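Local structure of putative O-acetylhomoserine (Thiol)-lyase (Campylobacter jejuni, 4OC9) at residues K295-L307 / L404-L418. The protein probably makes homocysteine from O-acetylhomoserine and sulfide as a pyridoxal-phosphate-dependent enzyme of the trans-sulfuration family. Residues are numbered along the deposited sequence; the frame is centred on the assembly and turned at random.
Sequences KHSQNAEKVANFL and LSIGLENSDDLIADL
Asn299 reaches from helix 295-307 into the loop that links strand 404-405 to helix 411-418, and its side chain can be followed atom by atom. CB presses on Ile406 CG2 at 3.4 Å, CG lies 3.7 Å from Glu409 O, and OD1 rests against Ser411 CB. ND2 gives two hydrogen bonds, a fairly straight one of 3.0 Å to Gly407 O, which lies in the amide plane, and a weak, bent one of 2.8 Å to Glu409 O. An asparagine suits this place because a short amide can bring both N-H groups to buried backbone carbonyls without bringing a charge.

One turn earlier, His296 ND1 donates nearly straight (168°) to Ile406 O, 2.8 Å away, within both ring and carbonyl planes. Leu408 CD2 sits over one ring face as a CH-pi contact, and the ring of Tyr207 meets the histidine edge-to-face. The chain of Lys295, long and flexible enough to bend twice, curls over the same methyl and brings NZ to a 3.2 Å hydrogen bond with Leu408 O, approached from above the carbonyl plane.

The loop leads from a central strand of the C-terminal domain's five-stranded sheet into the last helix of this PLP-dependent enzyme; its segment 411-418 runs at 36° to helix 295-307. Asn410 is at the N-cap, its OD1 accepting weak bonds from Asp412 N and Asp413 N, while Glu409 turns away to Ser374 and to His12 of the second subunit.

Beyond the polar end the contact is mostly hydrocarbon. Ala300, small enough to let Ile406, just past the strand, come close, meets its CG1, and a chi1 of 171° sends Val303 CG1 between Ile406 CD1 and Leu418 CD1, 3.5 Å from the latter. The broad ring of Phe306 takes Ile415 CG2 over its centre, with the methyl 3.6 Å from the ring centroid.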
ATOM      1  N   LYS D 295      -8.773  25.150  -7.656  1.00 15.66           N
ATOM      2  CA  LYS D 295      -8.420  24.993  -9.068  1.00 15.58           C
ATOM      3  C   LYS D 295      -9.599  24.327  -9.786  1.00 13.46           C
ATOM      4  O   LYS D 295      -9.963  24.691 -10.902  1.00 11.53           O
ATOM      5  CB  LYS D 295      -7.176  24.124  -9.254  1.00 17.82           C
ATOM      6  CG  LYS D 295      -6.737  23.972 -10.705  1.00 20.45           C
ATOM      7  CD  LYS D 295      -6.242  25.294 -11.261  1.00 25.92           C
ATOM      8  CE  LYS D 295      -5.812  25.228 -12.733  1.00 31.54           C
ATOM      9  NZ  LYS D 295      -4.679  24.328 -13.074  1.00 34.75           N
ATOM     10  N   HIS D 296     -10.147  23.285  -9.179  1.00 13.37           N
ATOM     11  CA  HIS D 296     -11.273  22.625  -9.794  1.00 12.77           C
ATOM     12  C   HIS D 296     -12.353  23.666 -10.090  1.00 12.44           C
ATOM     13  O   HIS D 296     -12.968  23.637 -11.166  1.00 11.50           O
ATOM     14  CB  HIS D 296     -11.923  21.562  -8.904  1.00 12.51           C
ATOM     15  CG  HIS D 296     -11.158  20.284  -8.754  1.00 12.53           C
ATOM     16  ND1 HIS D 296     -11.165  19.304  -9.727  1.00 12.31           N
ATOM     17  CD2 HIS D 296     -10.553  19.736  -7.680  1.00 11.95           C
ATOM     18  CE1 HIS D 296     -10.491  18.264  -9.302  1.00 12.39           C
ATOM     19  NE2 HIS D 296     -10.098  18.505  -8.066  1.00 12.88           N
ATOM     20  N   SER D 297     -12.603  24.526  -9.107  1.00 11.74           N
ATOM     21  CA  SER D 297     -13.643  25.562  -9.215  1.00 12.56           C
ATOM     22  C   SER D 297     -13.342  26.595 -10.272  1.00 11.94           C
ATOM     23  O   SER D 297     -14.189  26.942 -11.065  1.00 12.32           O
ATOM     24  CB  SER D 297     -13.895  26.204  -7.848  1.00 12.32           C
ATOM     25  OG  SER D 297     -14.390  25.240  -6.911  1.00 11.84           O
ATOM     26  N   GLN D 298     -12.136  27.105 -10.255  1.00 13.58           N
ATOM     27  CA  GLN D 298     -11.719  28.094 -11.243  1.00 14.83           C
ATOM     28  C   GLN D 298     -11.846  27.492 -12.666  1.00 13.81           C
ATOM     29  O   GLN D 298     -12.361  28.151 -13.571  1.00 12.58           O
ATOM     30  CB  GLN D 298     -10.276  28.535 -10.973  1.00 15.76           C
ATOM     31  CG  GLN D 298     -10.106  29.291  -9.662  1.00 18.23           C
ATOM     32  CD  GLN D 298      -8.639  29.450  -9.232  1.00 24.82           C
ATOM     33  OE1 GLN D 298      -7.787  28.602  -9.529  1.00 23.49           O
ATOM     34  NE2 GLN D 298      -8.362  30.496  -8.461  1.00 28.05           N
ATOM     35  N   ASN D 299     -11.344  26.269 -12.862  1.00 11.13           N
ATOM     36  CA  ASN D 299     -11.464  25.639 -14.162  1.00 10.31           C
ATOM     37  C   ASN D 299     -12.914  25.436 -14.566  1.00 10.89           C
ATOM     38  O   ASN D 299     -13.288  25.719 -15.697  1.00 10.25           O
ATOM     39  CB  ASN D 299     -10.774  24.291 -14.221  1.00  9.79           C
ATOM     40  CG  ASN D 299      -9.261  24.388 -14.320  1.00  9.19           C
ATOM     41  OD1 ASN D 299      -8.718  25.436 -14.597  1.00  9.40           O
ATOM     42  ND2 ASN D 299      -8.584  23.256 -14.152  1.00  9.00           N
ATOM     43  N   ALA D 300     -13.739  24.952 -13.644  1.00 11.29           N
ATOM     44  CA  ALA D 300     -15.138  24.714 -13.953  1.00 11.66           C
ATOM     45  C   ALA D 300     -15.839  25.955 -14.433  1.00 13.09           C
ATOM     46  O   ALA D 300     -16.645  25.915 -15.381  1.00 11.51           O
ATOM     47  CB  ALA D 300     -15.864  24.150 -12.745  1.00 12.34           C
ATOM     48  N   GLU D 301     -15.548  27.073 -13.776  1.00 16.36           N
ATOM     49  CA  GLU D 301     -16.173  28.340 -14.136  1.00 19.90           C
ATOM     50  C   GLU D 301     -15.818  28.764 -15.550  1.00 17.89           C
ATOM     51  O   GLU D 301     -16.701  29.165 -16.298  1.00 18.94           O
ATOM     52  CB  GLU D 301     -15.843  29.407 -13.127  1.00 24.24           C
ATOM     53  CG  GLU D 301     -16.629  30.685 -13.332  1.00 32.57           C
ATOM     54  CD  GLU D 301     -16.502  31.556 -12.035  1.00 41.18           C
ATOM     55  OE1 GLU D 301     -16.539  32.829 -11.968  1.00 45.54           O
ATOM     56  OE2 GLU D 301     -16.381  30.879 -10.977  1.00 34.83           O
ATOM     57  N   LYS D 302     -14.551  28.635 -15.925  1.00 17.33           N
ATOM     58  CA  LYS D 302     -14.118  28.991 -17.276  1.00 16.18           C
ATOM     59  C   LYS D 302     -14.743  28.092 -18.324  1.00 15.62           C
ATOM     60  O   LYS D 302     -15.203  28.577 -19.363  1.00 17.03           O
ATOM     61  CB  LYS D 302     -12.663  28.941 -17.385  1.00 18.09           C
ATOM     62  CG  LYS D 302     -11.998  29.990 -16.525  1.00 23.75           C
ATOM     63  CD  LYS D 302     -10.491  29.809 -16.535  1.00 28.45           C
ATOM     64  CE  LYS D 302      -9.818  30.832 -15.642  1.00 32.48           C
ATOM     65  NZ  LYS D 302      -8.363  30.543 -15.604  1.00 34.85           N
ATOM     66  N   VAL D 303     -14.830  26.805 -18.029  1.00 12.74           N
ATOM     67  CA  VAL D 303     -15.454  25.860 -18.935  1.00 12.17           C
ATOM     68  C   VAL D 303     -16.953  26.207 -19.019  1.00 12.49           C
ATOM     69  O   VAL D 303     -17.546  26.182 -20.099  1.00 13.98           O
ATOM     70  CB  VAL D 303     -15.275  24.397 -18.464  1.00 12.31           C
ATOM     71  CG1 VAL D 303     -16.104  23.424 -19.280  1.00 12.30           C
ATOM     72  CG2 VAL D 303     -13.813  24.007 -18.512  1.00 13.23           C
ATOM     73  N   ALA D 304     -17.569  26.527 -17.897  1.00 12.06           N
ATOM     74  CA  ALA D 304     -18.985  26.864 -17.898  1.00 11.99           C
ATOM     75  C   ALA D 304     -19.268  28.090 -18.766  1.00 11.66           C
ATOM     76  O   ALA D 304     -20.194  28.083 -19.580  1.00 11.22           O
ATOM     77  CB  ALA D 304     -19.463  27.109 -16.481  1.00 12.15           C
ATOM     78  N   ASN D 305     -18.469  29.131 -18.594  1.00 12.10           N
ATOM     79  CA  ASN D 305     -18.627  30.355 -19.390  1.00 13.91           C
ATOM     80  C   ASN D 305     -18.469  30.085 -20.892  1.00 14.95           C
ATOM     81  O   ASN D 305     -19.169  30.658 -21.719  1.00 14.54           O
ATOM     82  CB  ASN D 305     -17.651  31.453 -18.931  1.00 14.66           C
ATOM     83  CG  ASN D 305     -17.968  31.967 -17.546  1.00 16.16           C
ATOM     84  OD1 ASN D 305     -19.104  31.850 -17.077  1.00 18.47           O
ATOM     85  ND2 ASN D 305     -16.993  32.580 -16.903  1.00 15.82           N
ATOM     86  N   PHE D 306     -17.501  29.234 -21.229  1.00 16.74           N
ATOM     87  CA  PHE D 306     -17.241  28.855 -22.618  1.00 15.48           C
ATOM     88  C   PHE D 306     -18.427  28.110 -23.190  1.00 14.83           C
ATOM     89  O   PHE D 306     -18.872  28.413 -24.282  1.00 15.67           O
ATOM     90  CB  PHE D 306     -15.985  27.986 -22.716  1.00 16.44           C
ATOM     91  CG  PHE D 306     -15.899  27.203 -23.996  1.00 15.46           C
ATOM     92  CD1 PHE D 306     -15.468  27.777 -25.168  1.00 15.97           C
ATOM     93  CD2 PHE D 306     -16.248  25.894 -24.005  1.00 16.26           C
ATOM     94  CE1 PHE D 306     -15.408  27.040 -26.330  1.00 14.80           C
ATOM     95  CE2 PHE D 306     -16.183  25.143 -25.158  1.00 16.57           C
ATOM     96  CZ  PHE D 306     -15.787  25.724 -26.328  1.00 14.42           C
ATOM     97  N   LEU D 307     -18.904  27.104 -22.475  1.00 13.47           N
ATOM     98  CA  LEU D 307     -20.037  26.357 -22.950  1.00 13.93           C
ATOM     99  C   LEU D 307     -21.273  27.264 -23.098  1.00 15.99           C
ATOM    100  O   LEU D 307     -22.040  27.147 -24.056  1.00 15.49           O
ATOM    101  CB  LEU D 307     -20.384  25.218 -21.975  1.00 13.91           C
ATOM    102  CG  LEU D 307     -19.372  24.067 -21.839  1.00 15.29           C
ATOM    103  CD1 LEU D 307     -19.699  23.141 -20.697  1.00 15.16           C
ATOM    104  CD2 LEU D 307     -19.273  23.301 -23.150  1.00 14.88           C
ATOM    105  N   LEU D 404     -20.036  16.733 -16.686  1.00 12.90           N
ATOM    106  CA  LEU D 404     -18.611  16.825 -16.700  1.00 14.43           C
ATOM    107  C   LEU D 404     -18.059  16.971 -15.312  1.00 15.33           C
ATOM    108  O   LEU D 404     -18.661  17.595 -14.473  1.00 17.93           O
ATOM    109  CB  LEU D 404     -18.129  18.081 -17.449  1.00 15.73           C
ATOM    110  CG  LEU D 404     -18.499  18.299 -18.912  1.00 15.53           C
ATOM    111  CD1 LEU D 404     -17.799  19.542 -19.375  1.00 15.43           C
ATOM    112  CD2 LEU D 404     -18.082  17.110 -19.775  1.00 14.92           C
ATOM    113  N   SER D 405     -16.904  16.367 -15.078  1.00 13.09           N
ATOM    114  CA  SER D 405     -16.215  16.486 -13.808  1.00 11.14           C
ATOM    115  C   SER D 405     -14.942  17.246 -14.241  1.00 10.39           C
ATOM    116  O   SER D 405     -14.074  16.679 -14.930  1.00  9.72           O
ATOM    117  CB  SER D 405     -15.842  15.156 -13.188  1.00 10.89           C
ATOM    118  OG  SER D 405     -15.088  15.397 -12.006  1.00  9.48           O
ATOM    119  N   ILE D 406     -14.829  18.497 -13.821  1.00 10.10           N
ATOM    120  CA  ILE D 406     -13.705  19.309 -14.206  1.00 10.47           C
ATOM    121  C   ILE D 406     -12.482  19.038 -13.354  1.00 11.80           C
ATOM    122  O   ILE D 406     -12.517  19.154 -12.129  1.00 15.07           O
ATOM    123  CB  ILE D 406     -14.047  20.800 -14.190  1.00 10.39           C
ATOM    124  CG1 ILE D 406     -15.323  21.085 -14.985  1.00 10.11           C
ATOM    125  CG2 ILE D 406     -12.874  21.617 -14.742  1.00 10.04           C
ATOM    126  CD1 ILE D 406     -15.272  20.690 -16.440  1.00  9.88           C
ATOM    127  N   GLY D 407     -11.397  18.671 -14.029  1.00 11.63           N
ATOM    128  CA  GLY D 407     -10.141  18.331 -13.377  1.00 12.48           C
ATOM    129  C   GLY D 407      -9.203  19.471 -13.104  1.00 12.27           C
ATOM    130  O   GLY D 407      -9.621  20.623 -13.070  1.00 14.53           O
ATOM    131  N   LEU D 408      -7.931  19.140 -12.920  1.00 11.42           N
ATOM    132  CA  LEU D 408      -6.900  20.138 -12.604  1.00 11.87           C
ATOM    133  C   LEU D 408      -6.038  20.504 -13.797  1.00 12.93           C
ATOM    134  O   LEU D 408      -5.058  21.198 -13.625  1.00 12.55           O
ATOM    135  CB  LEU D 408      -6.000  19.623 -11.487  1.00 11.12           C
ATOM    136  CG  LEU D 408      -6.677  19.235 -10.163  1.00 11.09           C
ATOM    137  CD1 LEU D 408      -5.629  18.679  -9.219  1.00 11.29           C
ATOM    138  CD2 LEU D 408      -7.382  20.417  -9.543  1.00 10.75           C
ATOM    139  N   GLU D 409      -6.399  20.025 -14.994  1.00 14.12           N
ATOM    140  CA  GLU D 409      -5.622  20.339 -16.186  1.00 13.83           C
ATOM    141  C   GLU D 409      -5.695  21.851 -16.519  1.00 15.16           C
ATOM    142  O   GLU D 409      -6.454  22.610 -15.907  1.00 16.12           O
ATOM    143  CB  GLU D 409      -6.097  19.615 -17.456  1.00 13.12           C
ATOM    144  CG  GLU D 409      -6.208  18.098 -17.463  1.00 14.11           C
ATOM    145  CD  GLU D 409      -7.495  17.535 -16.863  1.00 15.25           C
ATOM    146  OE1 GLU D 409      -8.307  18.251 -16.253  1.00 15.66           O
ATOM    147  OE2 GLU D 409      -7.729  16.330 -17.063  1.00 17.53           O
ATOM    148  N   ASN D 410      -4.900  22.280 -17.490  1.00 14.37           N
ATOM    149  CA  ASN D 410      -4.918  23.678 -17.916  1.00 13.68           C
ATOM    150  C   ASN D 410      -6.265  23.964 -18.620  1.00 12.78           C
ATOM    151  O   ASN D 410      -6.669  23.220 -19.491  1.00 10.58           O
ATOM    152  CB  ASN D 410      -3.723  23.964 -18.810  1.00 14.40           C
ATOM    153  CG  ASN D 410      -3.754  25.355 -19.371  1.00 16.01           C
ATOM    154  OD1 ASN D 410      -4.606  25.677 -20.188  1.00 16.26           O
ATOM    155  ND2 ASN D 410      -2.753  26.143 -19.041  1.00 16.38           N
ATOM    156  N   SER D 411      -6.953  25.019 -18.197  1.00 13.07           N
ATOM    157  CA  SER D 411      -8.263  25.368 -18.750  1.00 13.50           C
ATOM    158  C   SER D 411      -8.300  25.562 -20.269  1.00 13.53           C
ATOM    159  O   SER D 411      -9.273  25.198 -20.904  1.00 13.54           O
ATOM    160  CB  SER D 411      -8.860  26.578 -18.013  1.00 14.33           C
ATOM    161  OG  SER D 411      -8.010  27.735 -18.080  1.00 13.13           O
ATOM    162  N   ASP D 412      -7.271  26.149 -20.842  1.00 12.87           N
ATOM    163  CA  ASP D 412      -7.255  26.340 -22.286  1.00 13.91           C
ATOM    164  C   ASP D 412      -7.249  24.989 -22.965  1.00 14.62           C
ATOM    165  O   ASP D 412      -7.934  24.805 -23.977  1.00 15.14           O
ATOM    166  CB  ASP D 412      -6.084  27.195 -22.738  1.00 14.32           C
ATOM    167  CG  ASP D 412      -6.222  28.639 -22.317  1.00 17.42           C
ATOM    168  OD1 ASP D 412      -7.366  29.107 -22.079  1.00 20.57           O
ATOM    169  OD2 ASP D 412      -5.190  29.334 -22.248  1.00 20.74           O
ATOM    170  N   ASP D 413      -6.462  24.052 -22.432  1.00 14.10           N
ATOM    171  CA  ASP D 413      -6.403  22.687 -22.987  1.00 14.27           C
ATOM    172  C   ASP D 413      -7.759  21.994 -22.870  1.00 15.15           C
ATOM    173  O   ASP D 413      -8.209  21.334 -23.800  1.00 15.84           O
ATOM    174  CB  ASP D 413      -5.377  21.846 -22.255  1.00 13.73           C
ATOM    175  CG  ASP D 413      -3.982  22.278 -22.512  1.00 13.30           C
ATOM    176  OD1 ASP D 413      -3.739  22.973 -23.513  1.00 14.53           O
ATOM    177  OD2 ASP D 413      -3.092  21.906 -21.725  1.00 14.37           O
ATOM    178  N   LEU D 414      -8.420  22.181 -21.735  1.00 15.27           N
ATOM    179  CA  LEU D 414      -9.728  21.585 -21.535  1.00 16.43           C
ATOM    180  C   LEU D 414     -10.772  22.162 -22.492  1.00 16.57           C
ATOM    181  O   LEU D 414     -11.567  21.431 -23.086  1.00 14.55           O
ATOM    182  CB  LEU D 414     -10.195  21.759 -20.083  1.00 15.85           C
ATOM    183  CG  LEU D 414      -9.359  21.037 -19.038  1.00 16.06           C
ATOM    184  CD1 LEU D 414      -9.971  21.300 -17.675  1.00 16.39           C
ATOM    185  CD2 LEU D 414      -9.317  19.537 -19.316  1.00 15.71           C
ATOM    186  N   ILE D 415     -10.772  23.490 -22.608  1.00 17.19           N
ATOM    187  CA  ILE D 415     -11.716  24.196 -23.478  1.00 14.71           C
ATOM    188  C   ILE D 415     -11.493  23.750 -24.900  1.00 14.21           C
ATOM    189  O   ILE D 415     -12.431  23.422 -25.595  1.00 14.20           O
ATOM    190  CB  ILE D 415     -11.560  25.697 -23.316  1.00 15.40           C
ATOM    191  CG1 ILE D 415     -12.157  26.116 -21.968  1.00 14.75           C
ATOM    192  CG2 ILE D 415     -12.319  26.412 -24.414  1.00 16.48           C
ATOM    193  CD1 ILE D 415     -11.947  27.566 -21.600  1.00 14.12           C
ATOM    194  N   ALA D 416     -10.233  23.681 -25.316  1.00 13.62           N
ATOM    195  CA  ALA D 416      -9.915  23.240 -26.666  1.00 12.72           C
ATOM    196  C   ALA D 416     -10.398  21.802 -26.937  1.00 12.21           C
ATOM    197  O   ALA D 416     -10.854  21.496 -28.038  1.00 12.45           O
ATOM    198  CB  ALA D 416      -8.414  23.328 -26.925  1.00 12.82           C
ATOM    199  N   ASP D 417     -10.260  20.918 -25.958  1.00 12.07           N
ATOM    200  CA  ASP D 417     -10.681  19.527 -26.134  1.00 12.35           C
ATOM    201  C   ASP D 417     -12.214  19.508 -26.295  1.00 12.05           C
ATOM    202  O   ASP D 417     -12.748  18.798 -27.144  1.00 12.32           O
ATOM    203  CB  ASP D 417     -10.235  18.681 -24.932  1.00 12.53           C
ATOM    204  CG  ASP D 417     -10.576  17.212 -25.089  1.00 13.70           C
ATOM    205  OD1 ASP D 417     -10.394  16.645 -26.192  1.00 15.32           O
ATOM    206  OD2 ASP D 417     -11.013  16.587 -24.093  1.00 14.14           O
ATOM    207  N   LEU D 418     -12.926  20.250 -25.455  1.00 12.40           N
ATOM    208  CA  LEU D 418     -14.405  20.298 -25.556  1.00 12.26           C
ATOM    209  C   LEU D 418     -14.846  20.966 -26.820  1.00 12.90           C
ATOM    210  O   LEU D 418     -15.812  20.565 -27.443  1.00 11.13           O
ATOM    211  CB  LEU D 418     -15.014  21.062 -24.428  1.00 11.32           C
ATOM    212  CG  LEU D 418     -15.018  20.438 -23.078  1.00 12.02           C
ATOM    213  CD1 LEU D 418     -15.522  21.440 -22.074  1.00 12.01           C
ATOM    214  CD2 LEU D 418     -15.914  19.206 -23.102  1.00 12.94           C
TER